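Local atomic coordinates of pentafunctional AROM polypeptide (Schizosaccharomyces pombe, PDB entry 5SWV), a protein that probably catalyses the dehydration of 3-dehydroquinate and the reduction of 3-dehydroshikimate, using two adjoining domains of a five-activity enzyme of the shikimate pathway. Residues N53-L58 with K98-S103; F60-I65 with M105-D110. All blocks are in the same frame, centred on the assembly; numbering follows the deposited sequence.

Contact 1 (N53-L58 with K98-S103); sequences NGISSL and KELMLS
Two first torsions on helix 94-106 bring its side chains up to Leu58: Glu99 holds CG anti to its backbone N (chi1 -168°) and runs on extended from there, while Leu100 keeps CG beside the backbone N and anti to the carbonyl carbon (chi1 -82°). Both helices involved belong to the (beta/alpha)8 barrel of a type I dehydroquinase. Residues 53-57 end the loop that follows strand 38-42, Leu58 opens helix 58-69, and the segment lies against the next helix of the barrel's outer layer. Leu58, in the first turn of its helix, carries most of the contact. Both of its methyls lie against one side of the Glu99 carboxylate end, the two side chains crossing obliquely: CD1 comes to 3.6 Å from Glu99 CD, and CD2 lies 3.7 Å from Glu99 OE2. This is van der Waals contact, with the acid laid over aliphatic carbon at the exposed margin. Deeper in, the same Leu58 CD1 meets Leu100 CD2 at 3.8 Å. One turn further along the helix, Ser103 offers its CB to Leu58 CG at 4.1 Å. Leu100 continues inward, touching Ile80 and Val61. Just before Leu58, Ser57 sits at the N-cap of helix 58-69; its OG hydrogen-bonds Asp48 OD2 and reaches Phe60 N more weakly. The loop passes into helix right beside the leucine that makes the contact. Further back in the loop Ile55 joins from its beta-branch, Ile55 CG2 standing 4.2 Å from Leu100 CD1, and that same Leu100 methyl packs 4.0 Å from the carbonyl O of Ser56.

Contact 2 (F60-I65 with M105-D110); sequences FVAEQI and MRYGCD
The ring of Tyr107 packs on Ala62 and Ile65 in a largely apolar contact between neighbouring outer helices, where helix 94-106 has just ended and the chain turns toward strand 111-115. Tyr107 is the first residue to leave helical geometry. Its CG stands between the backbone N and the carbonyl carbon (chi1 50°), and the side chain reaches across to helix 58-69. Ala62 and Ile65, three residues apart, meet different sides of the ring's outline: Ala62 CB comes to 3.5 Å from Tyr107 CE2, and Ile65 CG2 to 3.6 Å from Tyr107 CE1. Both methyls approach the ring obliquely. The isoleucine crosses the tyrosine at about a right angle; with CG1 beside its backbone N (chi1 -64°), Ile65 also brings CG1 to 3.6 Å from Tyr107 OH. Val61 CG1 lies the same 3.6 Å from Tyr107 OH, so the phenol end rests against aliphatic carbon from two successive helical turns. In the (beta/alpha)8 barrel this contact lies toward the N-terminal end of strand 111-115, and Phe78 of strand 76-79 touches Val61, Ile65, Tyr107 and Cys109. The turn that carries Tyr107 is a Schellman motif with Gly108 at C-prime, where phi is positive: Gly108 N bonds Met105 O at 3.1 Å, and Cys109 N returns to Ala104 O. That reversal brings Cys109 back inward, its SG 4.2 Å from Ile65 CG2. Immediately after it, Asp110 OD1 takes a salt bridge from Arg69 NH2, at the far end of helix 58-69, and a hydrogen bond from Ile76 N.

How the contacts relate
Both contacts lie along the junction of helices 58-69 and 94-106, with centres 11 Å apart: contact 1 sets the loop and first residue of helix 58-69 on the body of 94-106, contact 2 sets the body of 58-69 on the turn that ends 94-106. In contact 1 an N-cap precedes the helix and a carboxylate lies over leucine methyls at the exposed margin; in contact 2 a tyrosine ring packs on aliphatic side chains beside a Schellman turn. Each has a buried inner side and a more open outer one. Val61 CG2 lies 3.6 Å from Leu100 CD2 and 3.4 Å from Ser56 CB, so the two contacts touch through this valine.

Contact 1 (N53-L58 with K98-S103)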
loop_
_atom_site.group_PDB
_atom_site.type_symbol
_atom_site.label_atom_id
_atom_site.label_comp_id
_atom_site.label_asym_id
_atom_site.label_seq_id
_atom_site.Cartn_x
_atom_site.Cartn_y
_atom_site.Cartn_z
ATOM N N ASN A 53 18.948 26.974 17.570
ATOM C CA ASN A 53 20.261 26.304 17.472
ATOM C C ASN A 53 20.497 25.571 16.126
ATOM O O ASN A 53 21.604 25.063 15.904
ATOM C CB ASN A 53 20.449 25.331 18.644
ATOM C CG ASN A 53 19.816 23.969 18.384
ATOM O OD1 ASN A 53 18.607 23.857 18.159
ATOM N ND2 ASN A 53 20.640 22.928 18.402
ATOM N N GLY A 54 19.468 25.523 15.260
ATOM C CA GLY A 54 19.536 24.924 13.912
ATOM C C GLY A 54 19.032 23.488 13.792
ATOM O O GLY A 54 18.968 22.950 12.694
ATOM N N ILE A 55 18.679 22.863 14.917
ATOM C CA ILE A 55 18.319 21.443 14.965
ATOM C C ILE A 55 16.856 21.297 15.320
ATOM O O ILE A 55 16.380 21.953 16.243
ATOM C CB ILE A 55 19.161 20.696 16.032
ATOM C CG1 ILE A 55 20.644 20.751 15.665
ATOM C CG2 ILE A 55 18.714 19.246 16.209
ATOM C CD1 ILE A 55 20.946 20.294 14.246
ATOM N N SER A 56 16.154 20.428 14.595
ATOM C CA SER A 56 14.789 20.073 14.947
ATOM C C SER A 56 14.759 19.461 16.371
ATOM O O SER A 56 15.560 18.588 16.689
ATOM C CB SER A 56 14.212 19.097 13.912
ATOM O OG SER A 56 14.067 19.693 12.635
ATOM N N SER A 57 13.864 19.937 17.234
ATOM C CA SER A 57 13.742 19.387 18.591
ATOM C C SER A 57 13.053 18.038 18.557
ATOM O O SER A 57 12.291 17.757 17.636
ATOM C CB SER A 57 12.928 20.323 19.481
ATOM O OG SER A 57 11.588 20.399 19.024
ATOM N N LEU A 58 13.292 17.220 19.578
ATOM C CA LEU A 58 12.615 15.911 19.712
ATOM C C LEU A 58 11.100 15.992 19.645
ATOM O O LEU A 58 10.464 15.171 18.989
ATOM C CB LEU A 58 12.991 15.228 21.028
ATOM C CG LEU A 58 14.029 14.114 20.984
ATOM C CD1 LEU A 58 15.335 14.593 20.362
ATOM C CD2 LEU A 58 14.262 13.581 22.395
ATOM N N LYS A 98 22.240 11.337 17.541
ATOM C CA LYS A 98 22.038 10.124 18.355
ATOM C C LYS A 98 20.760 10.204 19.163
ATOM O O LYS A 98 19.957 9.273 19.142
ATOM C CB LYS A 98 23.217 9.917 19.287
ATOM C CG LYS A 98 23.050 8.803 20.304
ATOM C CD LYS A 98 24.397 8.402 20.892
ATOM C CE LYS A 98 25.027 9.484 21.762
ATOM N NZ LYS A 98 24.458 9.420 23.129
ATOM N N GLU A 99 20.583 11.332 19.847
ATOM C CA GLU A 99 19.361 11.600 20.589
ATOM C C GLU A 99 18.144 11.449 19.702
ATOM O O GLU A 99 17.174 10.832 20.116
ATOM C CB GLU A 99 19.365 13.002 21.173
ATOM C CG GLU A 99 18.253 13.238 22.184
ATOM C CD GLU A 99 18.093 14.696 22.605
ATOM O OE1 GLU A 99 18.551 15.609 21.861
ATOM O OE2 GLU A 99 17.486 14.922 23.687
ATOM N N LEU A 100 18.192 11.999 18.488
ATOM C CA LEU A 100 17.050 11.920 17.573
ATOM C C LEU A 100 16.782 10.494 17.114
ATOM O O LEU A 100 15.628 10.063 17.071
ATOM C CB LEU A 100 17.213 12.851 16.359
ATOM C CG LEU A 100 16.844 14.333 16.586
ATOM C CD1 LEU A 100 17.500 15.250 15.548
ATOM C CD2 LEU A 100 15.334 14.541 16.596
ATOM N N MET A 101 17.837 9.762 16.790
ATOM C CA MET A 101 17.672 8.402 16.290
ATOM C C MET A 101 17.146 7.462 17.378
ATOM O O MET A 101 16.307 6.610 17.112
ATOM C CB MET A 101 18.983 7.885 15.666
ATOM C CG MET A 101 19.324 8.566 14.343
ATOM S SD MET A 101 20.855 8.001 13.568
ATOM C CE MET A 101 22.113 8.890 14.470
ATOM N N LEU A 102 17.625 7.639 18.605
ATOM C CA LEU A 102 17.106 6.887 19.749
ATOM C C LEU A 102 15.622 7.102 19.947
ATOM O O LEU A 102 14.874 6.163 20.227
ATOM C CB LEU A 102 17.830 7.292 21.021
ATOM C CG LEU A 102 19.258 6.766 21.163
ATOM C CD1 LEU A 102 19.954 7.378 22.377
ATOM C CD2 LEU A 102 19.292 5.246 21.229
ATOM N N SER A 103 15.203 8.352 19.822
ATOM C CA SER A 103 13.791 8.698 19.939
ATOM C C SER A 103 12.924 7.999 18.879
ATOM O O SER A 103 11.820 7.508 19.177
ATOM C CB SER A 103 13.625 10.210 19.860
ATOM O OG SER A 103 12.306 10.540 19.520
#

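Contact 2 (F60-I65 with M105-D110)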
loop_
_atom_site.group_PDB
_atom_site.type_symbol
_atom_site.label_atom_id
_atom_site.label_comp_id
_atom_site.label_asym_id
_atom_site.label_seq_id
_atom_site.Cartn_x
_atom_site.Cartn_y
_atom_site.Cartn_z
ATOM N N PHE A 60 9.188 18.219 18.209
ATOM C CA PHE A 60 8.781 18.537 16.842
ATOM C C PHE A 60 8.876 17.331 15.894
ATOM O O PHE A 60 7.906 16.944 15.232
ATOM C CB PHE A 60 9.635 19.689 16.314
ATOM C CG PHE A 60 9.393 20.000 14.872
ATOM C CD1 PHE A 60 8.222 20.630 14.475
ATOM C CD2 PHE A 60 10.327 19.649 13.902
ATOM C CE1 PHE A 60 7.993 20.912 13.141
ATOM C CE2 PHE A 60 10.105 19.937 12.559
ATOM C CZ PHE A 60 8.937 20.569 12.180
ATOM N N VAL A 61 10.059 16.737 15.852
ATOM C CA VAL A 61 10.299 15.588 14.999
ATOM C C VAL A 61 9.290 14.493 15.301
ATOM O O VAL A 61 8.740 13.907 14.391
ATOM C CB VAL A 61 11.738 15.054 15.141
ATOM C CG1 VAL A 61 11.931 13.785 14.307
ATOM C CG2 VAL A 61 12.733 16.117 14.697
ATOM N N ALA A 62 9.027 14.252 16.578
ATOM C CA ALA A 62 8.035 13.275 16.981
ATOM C C ALA A 62 6.607 13.637 16.543
ATOM O O ALA A 62 5.874 12.764 16.074
ATOM C CB ALA A 62 8.096 13.081 18.477
ATOM N N GLU A 63 6.209 14.902 16.698
ATOM C CA GLU A 63 4.877 15.353 16.234
ATOM C C GLU A 63 4.748 15.123 14.740
ATOM O O GLU A 63 3.723 14.640 14.272
ATOM C CB GLU A 63 4.619 16.827 16.561
ATOM C CG GLU A 63 4.007 17.056 17.945
ATOM C CD GLU A 63 4.572 18.266 18.706
ATOM O OE1 GLU A 63 4.464 18.271 19.969
ATOM O OE2 GLU A 63 5.127 19.199 18.059
ATOM N N GLN A 64 5.819 15.429 14.011
ATOM C CA GLN A 64 5.867 15.232 12.571
ATOM C C GLN A 64 5.722 13.767 12.178
ATOM O O GLN A 64 4.898 13.437 11.335
ATOM C CB GLN A 64 7.170 15.789 12.011
ATOM C CG GLN A 64 7.294 17.292 12.142
ATOM C CD GLN A 64 6.541 18.007 11.061
ATOM O OE1 GLN A 64 7.025 18.108 9.934
ATOM N NE2 GLN A 64 5.355 18.506 11.375
ATOM N N ILE A 65 6.508 12.894 12.800
ATOM C CA ILE A 65 6.473 11.468 12.478
ATOM C C ILE A 65 5.105 10.855 12.749
ATOM O O ILE A 65 4.619 10.045 11.952
ATOM C CB ILE A 65 7.557 10.663 13.244
ATOM C CG1 ILE A 65 8.975 11.108 12.833
ATOM C CG2 ILE A 65 7.410 9.149 13.013
ATOM C CD1 ILE A 65 9.243 11.133 11.346
ATOM N N MET A 105 13.466 5.185 17.398
ATOM C CA MET A 105 13.348 3.768 17.704
ATOM C C MET A 105 12.340 3.586 18.840
ATOM O O MET A 105 11.545 2.647 18.821
ATOM C CB MET A 105 14.729 3.156 18.011
ATOM C CG MET A 105 15.647 3.209 16.786
ATOM S SD MET A 105 17.394 2.740 16.882
ATOM C CE MET A 105 17.831 3.135 18.564
ATOM N N ARG A 106 12.337 4.510 19.795
ATOM C CA ARG A 106 11.345 4.478 20.866
ATOM C C ARG A 106 9.908 4.569 20.348
ATOM O O ARG A 106 9.048 3.897 20.896
ATOM C CB ARG A 106 11.602 5.548 21.944
ATOM C CG ARG A 106 12.375 5.027 23.147
ATOM C CD ARG A 106 12.593 6.102 24.198
ATOM N NE ARG A 106 13.615 7.067 23.766
ATOM C CZ ARG A 106 13.481 8.402 23.710
ATOM N NH1 ARG A 106 12.352 9.021 24.075
ATOM N NH2 ARG A 106 14.515 9.142 23.286
ATOM N N TYR A 107 9.626 5.371 19.314
ATOM C CA TYR A 107 8.247 5.387 18.761
ATOM C C TYR A 107 8.046 4.493 17.522
ATOM O O TYR A 107 7.139 4.723 16.731
ATOM C CB TYR A 107 7.644 6.813 18.600
ATOM C CG TYR A 107 8.471 7.871 17.899
ATOM C CD1 TYR A 107 8.762 7.783 16.522
ATOM C CD2 TYR A 107 8.935 8.999 18.595
ATOM C CE1 TYR A 107 9.516 8.773 15.875
ATOM C CE2 TYR A 107 9.688 9.987 17.944
ATOM C CZ TYR A 107 9.978 9.867 16.589
ATOM O OH TYR A 107 10.721 10.829 15.964
ATOM N N GLY A 108 8.866 3.450 17.383
ATOM C CA GLY A 108 8.616 2.366 16.422
ATOM C C GLY A 108 8.740 2.674 14.932
ATOM O O GLY A 108 7.927 2.188 14.136
ATOM N N CYS A 109 9.741 3.473 14.549
ATOM C CA CYS A 109 10.118 3.595 13.145
ATOM C C CYS A 109 10.601 2.228 12.689
ATOM O O CYS A 109 11.279 1.526 13.447
ATOM C CB CYS A 109 11.210 4.646 12.925
ATOM S SG CYS A 109 10.601 6.353 12.983
ATOM N N ASP A 110 10.250 1.863 11.456
ATOM C CA ASP A 110 10.581 0.544 10.909
ATOM C C ASP A 110 12.065 0.421 10.629
ATOM O O ASP A 110 12.667 -0.609 10.946
ATOM C CB ASP A 110 9.785 0.272 9.648
ATOM C CG ASP A 110 8.302 0.368 9.882
ATOM O OD1 ASP A 110 7.794 1.510 9.998
ATOM O OD2 ASP A 110 7.655 -0.700 9.956
#